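Local coordinates for predicted acyltransferase with acyl-CoA N-acyltransferase domain (Escherichia coli, PDB 4RS2), which binds coenzyme A and, as a GNAT-family member, probably transfers an acyl group from acyl-CoA to an acceptor, at residues V88-L93 / V124-D129; E139-H144 / S155-H160. One frame throughout, in Å; residues are numbered along the deposited sequence. Where two conformers were deposited one is given.

Contact 1 (V88-L93 / V124-D129); sequences VGMAPL and VVTLGD
The parallel strands of a beta-alpha-beta crossover meet where Val88-Met90 runs beside Val124-Thr126, with helix 104-118 making the connection. The backbone bonds alternate: Val125 N donates to Val88 O at 2.8 Å, and Val125 O then takes Met90 N at 2.7 Å, the donor lying nearly along the C=O axis. Both the N-H and the C=O of Val125 are thus spent on strand 87-95, and CA-H...O contacts flank each bond. Beyond Val125 the strands diverge, their short axes inclined at 38°, and a side chain takes over the bridging. Thr126 OG1 sits anti to its own backbone N (chi1 -161°) and donates to Met90 O at 2.8 Å, approaching from outside the carbonyl plane. A water donates to the same oxygen and accepts a weak bond from Leu127 N, so Met90 O receives two hydrogen bonds where the strands part.

On one face of the sheet the valines line up beneath helix 104-118: Val88 CG2 lies 3.8 Å from Val124 CG2, while Val124 CG1 reaches Met90 CB at 3.8 Å. Leu116 and Leu113 of the helix cover the two valines, and Val109 covers Met90. On the other face Val125 CG2 packs over Gly89 CA at 3.7 Å, where no side chain intervenes. Parallel strands that pair at one end and splay at the other are characteristic of the acyl-CoA-binding GNAT fold.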
loop_
_atom_site.group_PDB
_atom_site.type_symbol
_atom_site.label_atom_id
_atom_site.label_comp_id
_atom_site.label_asym_id
_atom_site.label_seq_id
_atom_site.Cartn_x
_atom_site.Cartn_y
_atom_site.Cartn_z
ATOM N N VAL A 88 4.641 3.760 8.022
ATOM C CA VAL A 88 3.845 2.606 7.577
ATOM C C VAL A 88 4.443 2.023 6.316
ATOM O O VAL A 88 5.202 2.702 5.614
ATOM C CB VAL A 88 2.383 2.962 7.301
ATOM C CG1 VAL A 88 1.674 3.356 8.584
ATOM C CG2 VAL A 88 2.307 4.039 6.222
ATOM N N GLY A 89 4.129 0.746 6.073
ATOM C CA GLY A 89 4.492 0.044 4.856
ATOM C C GLY A 89 3.230 -0.136 3.995
ATOM O O GLY A 89 2.168 -0.527 4.503
ATOM N N MET A 90 3.325 0.178 2.710
ATOM C CA MET A 90 2.207 0.045 1.790
ATOM C C MET A 90 2.243 -1.303 1.083
ATOM O O MET A 90 3.246 -1.647 0.480
ATOM C CB MET A 90 2.283 1.176 0.756
ATOM C CG MET A 90 1.129 1.221 -0.203
ATOM S SD MET A 90 1.178 2.708 -1.220
ATOM C CE MET A 90 2.432 2.266 -2.391
ATOM N N ALA A 91 1.160 -2.068 1.189
ATOM C CA ALA A 91 1.020 -3.374 0.565
ATOM C C ALA A 91 -0.245 -4.003 1.066
ATOM O O ALA A 91 -0.572 -3.865 2.242
ATOM C CB ALA A 91 2.188 -4.303 0.928
ATOM N N PRO A 92 -1.006 -4.655 0.198
ATOM C CA PRO A 92 -0.826 -4.741 -1.245
ATOM C C PRO A 92 -1.484 -3.574 -1.948
ATOM O O PRO A 92 -2.060 -2.693 -1.301
ATOM C CB PRO A 92 -1.587 -6.016 -1.617
ATOM C CG PRO A 92 -2.656 -6.128 -0.620
ATOM C CD PRO A 92 -2.200 -5.417 0.630
ATOM N N LEU A 93 -1.322 -3.551 -3.275
ATOM C CA LEU A 93 -1.913 -2.573 -4.160
ATOM C C LEU A 93 -2.448 -3.336 -5.336
ATOM O O LEU A 93 -1.701 -4.039 -6.024
ATOM C CB LEU A 93 -0.874 -1.554 -4.635
ATOM C CG LEU A 93 -1.350 -0.574 -5.711
ATOM C CD1 LEU A 93 -2.463 0.281 -5.152
ATOM C CD2 LEU A 93 -0.189 0.291 -6.214
ATOM N N VAL A 124 6.205 6.521 4.324
ATOM C CA VAL A 124 5.640 5.308 3.798
ATOM C C VAL A 124 6.711 4.539 3.060
ATOM O O VAL A 124 7.405 5.110 2.224
ATOM C CB VAL A 124 4.487 5.594 2.823
ATOM C CG1 VAL A 124 3.909 4.259 2.347
ATOM C CG2 VAL A 124 3.417 6.416 3.520
ATOM N N VAL A 125 6.881 3.275 3.400
ATOM C CA VAL A 125 7.800 2.420 2.626
ATOM C C VAL A 125 6.978 1.438 1.814
ATOM O O VAL A 125 5.791 1.196 2.125
ATOM C CB VAL A 125 8.827 1.658 3.510
ATOM C CG1 VAL A 125 9.631 2.634 4.325
ATOM C CG2 VAL A 125 8.154 0.644 4.435
ATOM N N THR A 126 7.600 0.879 0.792
ATOM C CA THR A 126 6.960 -0.165 0.015
ATOM C C THR A 126 8.035 -0.988 -0.684
ATOM O O THR A 126 9.199 -0.580 -0.786
ATOM C CB THR A 126 5.938 0.398 -1.002
ATOM O OG1 THR A 126 5.041 -0.635 -1.423
ATOM C CG2 THR A 126 6.652 1.010 -2.250
ATOM N N LEU A 127 7.642 -2.178 -1.105
ATOM C CA LEU A 127 8.529 -3.111 -1.785
ATOM C C LEU A 127 7.904 -3.487 -3.107
ATOM O O LEU A 127 6.814 -4.067 -3.147
ATOM C CB LEU A 127 8.731 -4.342 -0.914
ATOM C CG LEU A 127 9.751 -5.354 -1.416
ATOM C CD1 LEU A 127 11.168 -4.783 -1.331
ATOM C CD2 LEU A 127 9.673 -6.589 -0.541
ATOM N N GLY A 128 8.589 -3.177 -4.204
ATOM C CA GLY A 128 8.040 -3.424 -5.508
ATOM C C GLY A 128 8.902 -2.829 -6.596
ATOM O O GLY A 128 9.954 -2.274 -6.341
ATOM N N ASP A 129 8.432 -2.962 -7.816
ATOM C CA ASP A 129 9.161 -2.506 -8.963
ATOM C C ASP A 129 9.304 -0.986 -8.924
ATOM O O ASP A 129 8.307 -0.278 -8.914
ATOM C CB ASP A 129 8.382 -2.932 -10.228
ATOM C CG ASP A 129 9.187 -2.773 -11.497
ATOM O OD1 ASP A 129 10.156 -1.960 -11.544
ATOM O OD2 ASP A 129 8.822 -3.474 -12.467
HETATM O O HOH W 1 5.553 -3.092 1.067
#

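Contact 2 (E139-H144 / S155-H160); sequences ELAAHH and SAFQVH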
loop_
_atom_site.group_PDB
_atom_site.type_symbol
_atom_site.label_atom_id
_atom_site.label_comp_id
_atom_site.label_asym_id
_atom_site.label_seq_id
_atom_site.Cartn_x
_atom_site.Cartn_y
_atom_site.Cartn_z
ATOM N N GLU A 139 11.225 6.887 -3.546
ATOM C CA GLU A 139 12.655 6.896 -3.826
ATOM C C GLU A 139 13.269 5.599 -3.325
ATOM O O GLU A 139 12.694 4.934 -2.469
ATOM C CB GLU A 139 13.293 8.058 -3.077
ATOM C CG GLU A 139 12.878 9.415 -3.580
ATOM C CD GLU A 139 13.197 10.506 -2.597
ATOM O OE1 GLU A 139 13.283 10.225 -1.357
ATOM O OE2 GLU A 139 13.342 11.647 -3.059
ATOM N N LEU A 140 14.442 5.242 -3.839
ATOM C CA LEU A 140 15.117 4.011 -3.380
ATOM C C LEU A 140 15.537 4.176 -1.927
ATOM O O LEU A 140 16.214 5.132 -1.562
ATOM C CB LEU A 140 16.337 3.677 -4.239
ATOM C CG LEU A 140 16.046 2.899 -5.488
ATOM C CD1 LEU A 140 17.348 2.786 -6.276
ATOM C CD2 LEU A 140 15.519 1.523 -5.105
ATOM N N ALA A 141 15.106 3.253 -1.078
ATOM C CA ALA A 141 15.391 3.342 0.331
ATOM C C ALA A 141 16.897 3.265 0.623
ATOM O O ALA A 141 17.376 3.916 1.549
ATOM C CB ALA A 141 14.656 2.245 1.064
ATOM N N ALA A 142 17.638 2.516 -0.196
ATOM C CA ALA A 142 19.074 2.376 -0.017
ATOM C C ALA A 142 19.780 3.717 -0.081
ATOM O O ALA A 142 20.750 3.910 0.603
ATOM C CB ALA A 142 19.668 1.412 -1.035
ATOM N N HIS A 143 19.263 4.648 -0.869
ATOM C CA HIS A 143 19.867 5.972 -0.965
ATOM C C HIS A 143 19.729 6.796 0.288
ATOM O O HIS A 143 20.412 7.818 0.445
ATOM C CB HIS A 143 19.298 6.742 -2.143
ATOM C CG HIS A 143 19.639 6.134 -3.459
ATOM N ND1 HIS A 143 19.102 6.589 -4.648
ATOM C CD2 HIS A 143 20.378 5.045 -3.769
ATOM C CE1 HIS A 143 19.569 5.858 -5.640
ATOM N NE2 HIS A 143 20.353 4.919 -5.138
ATOM N N HIS A 144 18.862 6.355 1.179
ATOM C CA HIS A 144 18.650 6.997 2.477
ATOM C C HIS A 144 19.102 6.083 3.594
ATOM O O HIS A 144 18.770 6.307 4.761
ATOM C CB HIS A 144 17.171 7.310 2.664
ATOM C CG HIS A 144 16.627 8.307 1.695
ATOM N ND1 HIS A 144 16.584 9.659 1.960
ATOM C CD2 HIS A 144 16.089 8.147 0.468
ATOM C CE1 HIS A 144 16.014 10.282 0.943
ATOM N NE2 HIS A 144 15.725 9.392 0.019
ATOM N N SER A 155 17.083 -3.210 -4.630
ATOM C CA SER A 155 16.621 -2.509 -5.808
ATOM C C SER A 155 15.122 -2.233 -5.810
ATOM O O SER A 155 14.671 -1.478 -6.660
ATOM C CB SER A 155 16.953 -3.286 -7.081
ATOM O OG SER A 155 16.095 -4.406 -7.212
ATOM N N ALA A 156 14.374 -2.837 -4.876
ATOM C CA ALA A 156 12.913 -2.757 -4.830
ATOM C C ALA A 156 12.373 -2.069 -3.575
ATOM O O ALA A 156 11.221 -1.647 -3.550
ATOM C CB ALA A 156 12.315 -4.151 -4.938
ATOM N N PHE A 157 13.182 -1.977 -2.517
ATOM C CA PHE A 157 12.700 -1.345 -1.282
ATOM C C PHE A 157 12.762 0.153 -1.425
ATOM O O PHE A 157 13.809 0.711 -1.792
ATOM C CB PHE A 157 13.453 -1.811 -0.048
ATOM C CG PHE A 157 12.829 -1.379 1.241
ATOM C CD1 PHE A 157 11.490 -1.629 1.496
ATOM C CD2 PHE A 157 13.568 -0.760 2.235
ATOM C CE1 PHE A 157 10.915 -1.273 2.672
ATOM C CE2 PHE A 157 12.970 -0.403 3.443
ATOM C CZ PHE A 157 11.639 -0.656 3.650
ATOM N N GLN A 158 11.614 0.799 -1.218
ATOM C CA GLN A 158 11.473 2.236 -1.486
ATOM C C GLN A 158 10.753 2.994 -0.382
ATOM O O GLN A 158 10.091 2.415 0.470
ATOM C CB GLN A 158 10.694 2.410 -2.807
ATOM C CG GLN A 158 11.453 1.873 -4.040
ATOM C CD GLN A 158 10.573 1.633 -5.239
ATOM O OE1 GLN A 158 10.238 2.540 -5.978
ATOM N NE2 GLN A 158 10.202 0.376 -5.435
ATOM N N VAL A 159 10.906 4.315 -0.415
ATOM C CA VAL A 159 10.350 5.163 0.621
ATOM C C VAL A 159 9.809 6.464 0.029
ATOM O O VAL A 159 10.330 6.994 -0.969
ATOM C CB VAL A 159 11.418 5.470 1.689
ATOM C CG1 VAL A 159 12.567 6.271 1.096
ATOM C CG2 VAL A 159 10.799 6.155 2.893
ATOM N N HIS A 160 8.731 6.941 0.640
ATOM C CA HIS A 160 8.098 8.210 0.289
ATOM C C HIS A 160 7.895 8.980 1.590
ATOM O O HIS A 160 7.110 8.583 2.424
ATOM C CB HIS A 160 6.740 7.985 -0.392
ATOM C CG HIS A 160 6.204 9.188 -1.120
ATOM N ND1 HIS A 160 6.074 10.433 -0.543
ATOM C CD2 HIS A 160 5.742 9.320 -2.392
ATOM C CE1 HIS A 160 5.592 11.290 -1.438
ATOM N NE2 HIS A 160 5.358 10.631 -2.558
HETATM O O HOH W 2 16.481 0.149 -1.567
#
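Phe157 has CG anti to its backbone N (chi1 -170°), which puts CG on the flank where Ala141 CB lies, while Val159 turns CG1 into the position between its backbone N and carbonyl carbon (chi1 64°), toward Ala141 and His144. The setting is a short antiparallel pairing at an edge of the GNAT sheet, strand 139-140 against 157-161. Glu139 and Val159 form a hydrogen-bonded pair: Glu139 N donates to Val159 O at 2.7 Å, and Val159 N returns a bond of 2.8 Å to Glu139 O. Leu140 and Gln158 follow as a non-hydrogen-bonded pair whose side chains diverge.

The chain then leaves the sheet in a 3-10 turn, and Ala141 takes up the last contacts. Its CB comes to 3.4 Å from Phe157 CD2, a tight contact. Val159 CG1 lies 4.1 Å from Ala141 CA and also meets His144 CD2, the two side chains crossing obliquely; Leu167 covers both His144 and Val159. The CD2 methyl of Leu140 swings back over the opposing backbone to 3.5 Å from Ser155 O. Gln158 NE2 donates within its own segment to Ala156 O, an almost straight bond (175° at hydrogen) in the plane of the Gln158 amide, though it meets Ala156 O from above the carbonyl plane. Phe157 O carries a double load, accepting Ala141 N at 2.9 Å and a water at 2.7 Å that in turn accepts Ala142 N.

How the contacts relate
Strand 123-127, part of contact 1, lies next to 157-161 of contact 2, so both contacts sit in one sheet, their centres 11 Å apart: 123-127 pairs in parallel with 87-95 in contact 1, and antiparallel with 157-161. Two probable hydrogen bonds make this second seam, Val124 O to His160 N and Thr126 O to Gln158 N, both 2.8 Å. Phe157 and Val159 pack on Val125, which joins the two contacts on the face opposite Val88 and Val124. Coenzyme A lies about 9 Å from the side chain of Met90 and about 10 Å from that of Gln158. Tyr133, on helix 130-133, touches Met90, Thr126 and Gln158 and so spans both contacts.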